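Local atomic coordinates of nitrogenase iron-molybdenum cofactor biosynthesis protein NifB (Methanothermobacter thermautotrophicus, PDB entry 7JMA), a protein that probably catalyses radical SAM-dependent carbide insertion as two [4Fe-4S] clusters are coupled into the [8Fe-9S-C] precursor of the nitrogenase iron-molybdenum cofactor. Residues V196-P199 with G200-E204; A210-V213 with K214-A218; D203-I206 with V207-A210. All coordinates share one frame; numbering follows the deposited sequence.

Contact 1 (V196-P199 with G200-E204); sequences VLIP and GLNDE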
ATOM      1  N   VAL A 196      -1.186  -4.095  -9.175  1.00 31.99           N
ATOM      2  CA  VAL A 196      -2.369  -4.324 -10.000  1.00 34.51           C
ATOM      3  C   VAL A 196      -1.935  -4.775 -11.389  1.00 34.66           C
ATOM      4  O   VAL A 196      -1.147  -4.100 -12.065  1.00 36.70           O
ATOM      5  CB  VAL A 196      -3.236  -3.058 -10.077  1.00 34.93           C
ATOM      6  CG1 VAL A 196      -4.465  -3.295 -10.977  1.00 37.15           C
ATOM      7  CG2 VAL A 196      -3.652  -2.617  -8.669  1.00 39.44           C
ATOM      8  N   LEU A 197      -2.458  -5.914 -11.823  1.00 37.19           N
ATOM      9  CA  LEU A 197      -2.136  -6.447 -13.139  1.00 36.23           C
ATOM     10  C   LEU A 197      -3.027  -5.757 -14.166  1.00 39.49           C
ATOM     11  O   LEU A 197      -4.244  -5.945 -14.164  1.00 37.68           O
ATOM     12  CB  LEU A 197      -2.331  -7.958 -13.149  1.00 37.94           C
ATOM     13  CG  LEU A 197      -2.114  -8.660 -14.479  1.00 48.02           C
ATOM     14  CD1 LEU A 197      -0.724  -8.352 -14.988  1.00 53.21           C
ATOM     15  CD2 LEU A 197      -2.309 -10.151 -14.296  1.00 50.42           C
ATOM     16  N   ILE A 198      -2.426  -4.942 -15.027  1.00 43.30           N
ATOM     17  CA  ILE A 198      -3.167  -4.196 -16.041  1.00 44.01           C
ATOM     18  C   ILE A 198      -2.819  -4.791 -17.396  1.00 48.25           C
ATOM     19  O   ILE A 198      -1.735  -4.518 -17.935  1.00 49.16           O
ATOM     20  CB  ILE A 198      -2.848  -2.693 -16.004  1.00 36.50           C
ATOM     21  CG1 ILE A 198      -3.122  -2.101 -14.621  1.00 39.32           C
ATOM     22  CG2 ILE A 198      -3.689  -1.952 -17.056  1.00 46.17           C
ATOM     23  CD1 ILE A 198      -2.288  -0.871 -14.307  1.00 36.89           C
ATOM     24  N   PRO A 199      -3.698  -5.603 -17.975  1.00 47.66           N
ATOM     25  CA  PRO A 199      -3.379  -6.248 -19.254  1.00 55.18           C
ATOM     26  C   PRO A 199      -3.078  -5.210 -20.323  1.00 51.42           C
ATOM     27  O   PRO A 199      -3.798  -4.221 -20.474  1.00 55.16           O
ATOM     28  CB  PRO A 199      -4.647  -7.045 -19.573  1.00 60.03           C
ATOM     29  CG  PRO A 199      -5.305  -7.239 -18.252  1.00 59.34           C
ATOM     30  CD  PRO A 199      -5.018  -6.003 -17.468  1.00 50.18           C
ATOM     31  N   GLY A 200      -1.985  -5.428 -21.046  1.00 53.15           N
ATOM     32  CA  GLY A 200      -1.588  -4.517 -22.095  1.00 59.19           C
ATOM     33  C   GLY A 200      -0.863  -3.281 -21.626  1.00 58.50           C
ATOM     34  O   GLY A 200      -0.563  -2.410 -22.448  1.00 62.64           O
ATOM     35  N   LEU A 201      -0.577  -3.166 -20.328  1.00 47.32           N
ATOM     36  CA  LEU A 201       0.138  -2.007 -19.817  1.00 44.05           C
ATOM     37  C   LEU A 201       1.338  -2.435 -18.984  1.00 47.33           C
ATOM     38  O   LEU A 201       2.469  -2.033 -19.274  1.00 54.59           O
ATOM     39  CB  LEU A 201      -0.793  -1.116 -18.989  1.00 44.51           C
ATOM     40  CG  LEU A 201      -0.229   0.232 -18.543  1.00 50.77           C
ATOM     41  CD1 LEU A 201       0.344   0.986 -19.734  1.00 55.69           C
ATOM     42  CD2 LEU A 201      -1.322   1.061 -17.882  1.00 52.23           C
ATOM     43  N   ASN A 202       1.112  -3.238 -17.941  1.00 50.79           N
ATOM     44  CA  ASN A 202       2.212  -3.701 -17.104  1.00 47.00           C
ATOM     45  C   ASN A 202       2.265  -5.221 -16.969  1.00 51.24           C
ATOM     46  O   ASN A 202       2.987  -5.721 -16.102  1.00 49.68           O
ATOM     47  CB  ASN A 202       2.147  -3.043 -15.712  1.00 42.68           C
ATOM     48  CG  ASN A 202       0.973  -3.538 -14.865  1.00 43.27           C
ATOM     49  OD1 ASN A 202       0.146  -4.339 -15.314  1.00 45.23           O
ATOM     50  ND2 ASN A 202       0.895  -3.050 -13.632  1.00 37.53           N
ATOM     51  N   ASP A 203       1.546  -5.965 -17.816  1.00 57.75           N
ATOM     52  CA  ASP A 203       1.422  -7.410 -17.616  1.00 63.51           C
ATOM     53  C   ASP A 203       2.769  -8.119 -17.706  1.00 59.46           C
ATOM     54  O   ASP A 203       3.037  -9.049 -16.935  1.00 60.12           O
ATOM     55  CB  ASP A 203       0.444  -8.004 -18.629  1.00 73.06           C
ATOM     56  CG  ASP A 203       0.515  -7.325 -19.980  1.00 82.08           C
ATOM     57  OD1 ASP A 203       1.618  -6.909 -20.393  1.00 88.09           O
ATOM     58  OD2 ASP A 203      -0.539  -7.220 -20.636  1.00 88.70           O
ATOM     59  N   GLU A 204       3.618  -7.714 -18.643  1.00 51.80           N
ATOM     60  CA  GLU A 204       4.949  -8.289 -18.781  1.00 53.80           C
ATOM     61  C   GLU A 204       5.975  -7.585 -17.907  1.00 54.07           C
ATOM     62  O   GLU A 204       7.152  -7.964 -17.913  1.00 57.04           O
ATOM     63  CB  GLU A 204       5.396  -8.240 -20.241  1.00 60.80           C
ATOM     64  CG  GLU A 204       4.525  -9.061 -21.174  1.00 71.96           C
ATOM     65  CD  GLU A 204       4.731  -8.690 -22.627  1.00 87.10           C
ATOM     66  OE1 GLU A 204       5.865  -8.308 -22.986  1.00 94.23           O
ATOM     67  OE2 GLU A 204       3.761  -8.778 -23.409  1.00 95.77           O
TER

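Contact 2 (A210-V213 with K214-A218); sequences AREV and KKRGA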
ATOM      1  N   ALA A 210       8.797  -7.121  -9.205  1.00 34.64           N
ATOM      2  CA  ALA A 210       9.173  -8.081  -8.173  1.00 35.81           C
ATOM      3  C   ALA A 210      10.673  -8.059  -7.922  1.00 37.33           C
ATOM      4  O   ALA A 210      11.113  -8.063  -6.768  1.00 37.53           O
ATOM      5  CB  ALA A 210       8.711  -9.483  -8.570  1.00 36.32           C
ATOM      6  N   ARG A 211      11.477  -8.034  -8.988  1.00 37.24           N
ATOM      7  CA  ARG A 211      12.925  -7.978  -8.800  1.00 38.21           C
ATOM      8  C   ARG A 211      13.326  -6.717  -8.045  1.00 38.23           C
ATOM      9  O   ARG A 211      14.155  -6.771  -7.129  1.00 41.44           O
ATOM     10  CB  ARG A 211      13.639  -8.048 -10.150  1.00 45.40           C
ATOM     11  CG  ARG A 211      13.587  -9.407 -10.811  1.00 54.81           C
ATOM     12  CD  ARG A 211      14.405  -9.418 -12.092  1.00 62.78           C
ATOM     13  NE  ARG A 211      13.897 -10.402 -13.040  1.00 73.83           N
ATOM     14  CZ  ARG A 211      14.241 -11.687 -13.039  1.00 84.04           C
ATOM     15  NH1 ARG A 211      15.104 -12.148 -12.140  1.00 81.14           N
ATOM     16  NH2 ARG A 211      13.726 -12.512 -13.940  1.00 91.48           N
ATOM     17  N   GLU A 212      12.718  -5.572  -8.393  1.00 36.92           N
ATOM     18  CA  GLU A 212      13.100  -4.312  -7.765  1.00 34.61           C
ATOM     19  C   GLU A 212      12.695  -4.272  -6.296  1.00 35.08           C
ATOM     20  O   GLU A 212      13.477  -3.842  -5.438  1.00 34.62           O
ATOM     21  CB  GLU A 212      12.471  -3.132  -8.506  1.00 37.16           C
ATOM     22  CG  GLU A 212      13.013  -1.791  -8.058  1.00 41.58           C
ATOM     23  CD  GLU A 212      14.530  -1.697  -8.181  1.00 54.19           C
ATOM     24  OE1 GLU A 212      15.164  -1.121  -7.266  1.00 52.67           O
ATOM     25  OE2 GLU A 212      15.083  -2.194  -9.189  1.00 59.94           O
ATOM     26  N   VAL A 213      11.464  -4.679  -5.980  1.00 29.87           N
ATOM     27  CA  VAL A 213      11.045  -4.553  -4.587  1.00 29.53           C
ATOM     28  C   VAL A 213      11.727  -5.616  -3.734  1.00 29.69           C
ATOM     29  O   VAL A 213      11.955  -5.400  -2.543  1.00 28.90           O
ATOM     30  CB  VAL A 213       9.510  -4.595  -4.438  1.00 31.82           C
ATOM     31  CG1 VAL A 213       8.848  -3.446  -5.247  1.00 28.10           C
ATOM     32  CG2 VAL A 213       8.926  -5.970  -4.817  1.00 28.36           C
ATOM     33  N   LYS A 214      12.075  -6.762  -4.319  1.00 31.19           N
ATOM     34  CA  LYS A 214      12.848  -7.753  -3.571  1.00 32.26           C
ATOM     35  C   LYS A 214      14.215  -7.193  -3.200  1.00 38.18           C
ATOM     36  O   LYS A 214      14.693  -7.385  -2.071  1.00 34.79           O
ATOM     37  CB  LYS A 214      12.997  -9.032  -4.389  1.00 35.65           C
ATOM     38  CG  LYS A 214      13.920 -10.058  -3.747  1.00 40.65           C
ATOM     39  CD  LYS A 214      13.171 -11.316  -3.365  1.00 55.18           C
ATOM     40  CE  LYS A 214      14.072 -12.286  -2.604  1.00 59.01           C
ATOM     41  NZ  LYS A 214      14.123 -11.934  -1.153  1.00 57.14           N
ATOM     42  N   LYS A 215      14.847  -6.474  -4.136  1.00 36.59           N
ATOM     43  CA  LYS A 215      16.138  -5.841  -3.868  1.00 37.47           C
ATOM     44  C   LYS A 215      16.042  -4.819  -2.737  1.00 39.71           C
ATOM     45  O   LYS A 215      17.023  -4.609  -2.009  1.00 40.68           O
ATOM     46  CB  LYS A 215      16.658  -5.172  -5.143  1.00 42.32           C
ATOM     47  CG  LYS A 215      18.072  -4.623  -5.055  1.00 57.74           C
ATOM     48  CD  LYS A 215      18.447  -3.837  -6.311  1.00 67.80           C
ATOM     49  CE  LYS A 215      17.904  -4.497  -7.573  1.00 74.77           C
ATOM     50  NZ  LYS A 215      18.566  -3.978  -8.806  1.00 83.88           N
ATOM     51  N   ARG A 216      14.880  -4.184  -2.570  1.00 32.82           N
ATOM     52  CA  ARG A 216      14.680  -3.139  -1.566  1.00 29.03           C
ATOM     53  C   ARG A 216      14.260  -3.691  -0.212  1.00 31.98           C
ATOM     54  O   ARG A 216      14.227  -2.931   0.759  1.00 33.58           O
ATOM     55  CB  ARG A 216      13.608  -2.132  -2.015  1.00 33.83           C
ATOM     56  CG  ARG A 216      13.823  -1.492  -3.395  1.00 38.87           C
ATOM     57  CD  ARG A 216      14.763  -0.313  -3.358  1.00 37.64           C
ATOM     58  NE  ARG A 216      14.901   0.295  -4.678  1.00 35.11           N
ATOM     59  CZ  ARG A 216      15.110   1.591  -4.874  1.00 44.66           C
ATOM     60  NH1 ARG A 216      15.212   2.408  -3.828  1.00 39.09           N
ATOM     61  NH2 ARG A 216      15.208   2.073  -6.113  1.00 43.18           N
ATOM     62  N   GLY A 217      13.902  -4.970  -0.135  1.00 31.08           N
ATOM     63  CA  GLY A 217      13.583  -5.568   1.145  1.00 34.56           C
ATOM     64  C   GLY A 217      12.154  -6.059   1.324  1.00 31.41           C
ATOM     65  O   GLY A 217      11.793  -6.470   2.434  1.00 32.32           O
ATOM     66  N   ALA A 218      11.340  -6.047   0.268  1.00 29.76           N
ATOM     67  CA  ALA A 218       9.982  -6.572   0.384  1.00 30.07           C
ATOM     68  C   ALA A 218      10.007  -8.066   0.693  1.00 33.62           C
ATOM     69  O   ALA A 218      10.921  -8.791   0.282  1.00 31.49           O
ATOM     70  CB  ALA A 218       9.174  -6.323  -0.899  1.00 27.74           C
TER

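Contact 3 (D203-I206 with V207-A210); sequences DEHI and VDIA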
ATOM      1  N   ASP A 203       1.546  -5.965 -17.816  1.00 57.75           N
ATOM      2  CA  ASP A 203       1.422  -7.410 -17.616  1.00 63.51           C
ATOM      3  C   ASP A 203       2.769  -8.119 -17.706  1.00 59.46           C
ATOM      4  O   ASP A 203       3.037  -9.049 -16.935  1.00 60.12           O
ATOM      5  CB  ASP A 203       0.444  -8.004 -18.629  1.00 73.06           C
ATOM      6  CG  ASP A 203       0.515  -7.325 -19.980  1.00 82.08           C
ATOM      7  OD1 ASP A 203       1.618  -6.909 -20.393  1.00 88.09           O
ATOM      8  OD2 ASP A 203      -0.539  -7.220 -20.636  1.00 88.70           O
ATOM      9  N   GLU A 204       3.618  -7.714 -18.643  1.00 51.80           N
ATOM     10  CA  GLU A 204       4.949  -8.289 -18.781  1.00 53.80           C
ATOM     11  C   GLU A 204       5.975  -7.585 -17.907  1.00 54.07           C
ATOM     12  O   GLU A 204       7.152  -7.964 -17.913  1.00 57.04           O
ATOM     13  CB  GLU A 204       5.396  -8.240 -20.241  1.00 60.80           C
ATOM     14  CG  GLU A 204       4.525  -9.061 -21.174  1.00 71.96           C
ATOM     15  CD  GLU A 204       4.731  -8.690 -22.627  1.00 87.10           C
ATOM     16  OE1 GLU A 204       5.865  -8.308 -22.986  1.00 94.23           O
ATOM     17  OE2 GLU A 204       3.761  -8.778 -23.409  1.00 95.77           O
ATOM     18  N   HIS A 205       5.544  -6.587 -17.149  1.00 44.36           N
ATOM     19  CA  HIS A 205       6.400  -5.753 -16.330  1.00 45.66           C
ATOM     20  C   HIS A 205       6.372  -6.148 -14.859  1.00 46.21           C
ATOM     21  O   HIS A 205       7.203  -5.664 -14.081  1.00 45.91           O
ATOM     22  CB  HIS A 205       5.954  -4.293 -16.500  1.00 45.84           C
ATOM     23  CG  HIS A 205       6.729  -3.312 -15.689  1.00 44.24           C
ATOM     24  ND1 HIS A 205       8.089  -3.149 -15.824  1.00 51.65           N
ATOM     25  CD2 HIS A 205       6.330  -2.422 -14.749  1.00 42.28           C
ATOM     26  CE1 HIS A 205       8.498  -2.208 -14.990  1.00 49.06           C
ATOM     27  NE2 HIS A 205       7.450  -1.752 -14.327  1.00 45.54           N
ATOM     28  N   ILE A 206       5.452  -7.031 -14.467  1.00 44.52           N
ATOM     29  CA  ILE A 206       5.288  -7.358 -13.057  1.00 45.10           C
ATOM     30  C   ILE A 206       6.534  -8.039 -12.499  1.00 42.79           C
ATOM     31  O   ILE A 206       6.886  -7.822 -11.336  1.00 40.94           O
ATOM     32  CB  ILE A 206       4.028  -8.218 -12.854  1.00 46.85           C
ATOM     33  CG1 ILE A 206       2.798  -7.525 -13.451  1.00 42.57           C
ATOM     34  CG2 ILE A 206       3.810  -8.508 -11.389  1.00 46.59           C
ATOM     35  CD1 ILE A 206       2.388  -6.280 -12.738  1.00 38.43           C
ATOM     36  N   VAL A 207       7.232  -8.854 -13.297  1.00 43.59           N
ATOM     37  CA  VAL A 207       8.430  -9.500 -12.760  1.00 47.33           C
ATOM     38  C   VAL A 207       9.543  -8.476 -12.538  1.00 48.12           C
ATOM     39  O   VAL A 207      10.387  -8.649 -11.647  1.00 43.50           O
ATOM     40  CB  VAL A 207       8.896 -10.657 -13.665  1.00 55.30           C
ATOM     41  CG1 VAL A 207       8.033 -11.889 -13.440  1.00 57.85           C
ATOM     42  CG2 VAL A 207       8.862 -10.247 -15.121  1.00 53.84           C
ATOM     43  N   ASP A 208       9.573  -7.400 -13.332  1.00 43.32           N
ATOM     44  CA  ASP A 208      10.513  -6.313 -13.064  1.00 44.96           C
ATOM     45  C   ASP A 208      10.206  -5.653 -11.730  1.00 41.45           C
ATOM     46  O   ASP A 208      11.120  -5.351 -10.950  1.00 40.52           O
ATOM     47  CB  ASP A 208      10.473  -5.269 -14.182  1.00 48.94           C
ATOM     48  CG  ASP A 208      10.752  -5.858 -15.545  1.00 59.48           C
ATOM     49  OD1 ASP A 208      11.725  -6.629 -15.668  1.00 64.26           O
ATOM     50  OD2 ASP A 208       9.997  -5.540 -16.490  1.00 62.58           O
ATOM     51  N   ILE A 209       8.920  -5.402 -11.457  1.00 36.80           N
ATOM     52  CA  ILE A 209       8.532  -4.896 -10.142  1.00 33.31           C
ATOM     53  C   ILE A 209       9.058  -5.821  -9.055  1.00 35.59           C
ATOM     54  O   ILE A 209       9.694  -5.382  -8.091  1.00 33.26           O
ATOM     55  CB  ILE A 209       7.003  -4.749 -10.044  1.00 31.97           C
ATOM     56  CG1 ILE A 209       6.480  -3.766 -11.091  1.00 33.52           C
ATOM     57  CG2 ILE A 209       6.603  -4.250  -8.647  1.00 32.09           C
ATOM     58  CD1 ILE A 209       4.976  -3.717 -11.125  1.00 34.81           C
ATOM     59  N   ALA A 210       8.797  -7.121  -9.205  1.00 34.64           N
ATOM     60  CA  ALA A 210       9.173  -8.081  -8.173  1.00 35.81           C
ATOM     61  C   ALA A 210      10.673  -8.059  -7.922  1.00 37.33           C
ATOM     62  O   ALA A 210      11.113  -8.063  -6.768  1.00 37.53           O
ATOM     63  CB  ALA A 210       8.711  -9.483  -8.570  1.00 36.32           C
TER
HETATM   64  O   HOH W   1       5.813  -9.597 -15.518  1.00 72.64           O

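Contact 1 (V196-P199 with G200-E204)
The carbonyl oxygen of Ile198 is gripped by two backbone amides of the turn that follows: Leu201 N lies 3.0 Å from Ile198 O, tilted well off the carbonyl plane, and Asn202 N reaches Ile198 O at 3.1 Å, in that plane. The carboxamide of Asn202 then doubles back on the end of the strand. Its OD1 accepts from Ile198 N at 2.7 Å, while ND2 donates to Val196 O at 2.8 Å, almost straight (170°) and in the amide plane. With CG set between its own backbone N and carbonyl carbon (chi1 70°), the amide bonds the O and N that flank Leu197, as a parallel strand would, which fixes its flip. ND2 also bonds Asn143 O.

Apolar contacts fill in around these polar bonds. Ile198 CG2 packs on Leu201 CB at 3.6 Å, the two side chains running side by side, whereas Leu197 CD1 meets Asp203 CA at 3.5 Å on a crossing course. Residues Ile198 to Leu201 form a type II beta turn, with Gly200 at its third position in the positive-phi conformation that favours glycine.

The turn follows the C-terminal end of strand 190-197, whose Leu197 pairs through its backbone with Ile224 and Leu226. Leu197 also rests on Ile243 and Val246 of helix 240-251, and Ile198 faces Phe44 and Tyr235 from the loops.

Contact 2 (A210-V213 with K214-A218)
Glu212 reaches one turn along the helix to Arg216, and its OE1 takes the NE hydrogen of Arg216 at 3.0 Å in a salt bridge. The bond is fairly straight (162°) and lies in the guanidinium plane, at the edge of the group, using the carboxylate lone pair that faces away from OE2. A weaker bond from Arg216 NH2 goes to the same oxygen, so the grip is centred on OE1; the two flat groups are turned 76° against each other. OE2 is left to Lys215, whose NZ stands 3.9 Å from Glu212 OE2, a long salt bridge that completes a three-residue network.

Two bends bring the ends together. Glu212 CG is anti to the backbone N, and the chain then folds at chi2 (56°), while Arg216 also bends at chi2 and lays its CG 3.1 Å from Glu212 O. On its far side the guanidinium has a second acid partner, since NH1 forms a salt bridge with Glu182 of helix 166-186. An alanine in place of Arg216 would probably leave Glu182 without this partner and Glu212 with only the long contact to Lys215, removing the charged tie between the two helices.

Beneath the charged network the helix ends in a Schellman motif. Ala218 N donates to Val213 O at 2.9 Å and Gly217 N to Lys214 O at 3.2 Å, with Gly217 at positive phi. Val213 CG2 packs on Ala218 CB at 3.9 Å, the apolar contact of the motif.

This end of helix 206-216 belongs to a beta-alpha-beta unit with strands 190-197 and 220-225: Val213 and Ala218 sit on Val193 of the first strand, and Ile181 of helix 166-186 flanks Val213.

Contact 3 (D203-I206 with V207-A210)
His205 and Asp208 are joined by a histidine-carboxylate hydrogen bond at the start of helix 206-216: His205 ND1 donates to Asp208 OD2 at 3.1 Å. The bond is bent, and the oxygen lies 28° out of the ring plane, meeting the donor with its lone pair that faces away from OD1. The imidazole and carboxylate planes stand 53° apart. CG of His205 is anti to the backbone N (chi1 179°), which swings the ring out beside the first turn, where CD2 also lies 3.9 Å from Ile209 CG1. The other ring nitrogen, NE2, is bonded to Val145 N, so both nitrogens of this buried side chain are engaged and its rotation is fixed from two ends. With ND1 as donor and NE2 as acceptor, a neutral imidazole would suit the pattern.

The backbone takes up its helical pattern here. His205 O accepts from Ile209 N at 3.1 Å, and Ile206 O from Ala210 N at 2.9 Å. The Val207 amide, still ahead of the regular bonding, is served by a water that accepts from Val207 N at 2.7 Å and donates to Asp203 O at 3.2 Å, thus bridging the incoming loop and the helix. Asp203 OD1 takes a weak bond from Glu204 N.

On the buried side Ile206 and Ile209 run side by side, with Ile206 CD1 at 4.0 Å from Ile209 CD1. Ile206 packs on Met221 and Ile223 of strand 220-225 and on Val250 of helix 240-251, while Ile209 turns to Ser195 of strand 190-197. The first turn is thereby seated between helix 240-251 and the parallel sheet.

In the fold
The three contacts follow one another, with overlapping ends, in the order 1, 3, 2 along one strand-loop-helix-loop path of the beta-alpha-beta unit. Contact 1 closes the turn after strand 190-197, contact 3 starts helix 206-216, and contact 2 ends it. Contacts 1 and 3 share Asp203 and Glu204, their centres about 8 Å apart, and touch where Leu197 CD1 packs 3.9 Å from Ile206 CG1. Contacts 3 and 2 share Ala210, with centres about 11 Å apart. Contact 1 lies nearest the cluster region: the side chain of Ile198 is about 7 Å from that of Cys42, a [4Fe-4S] ligand whose cluster is absent in this apo model. Contact 2 is remote from the annotated sites.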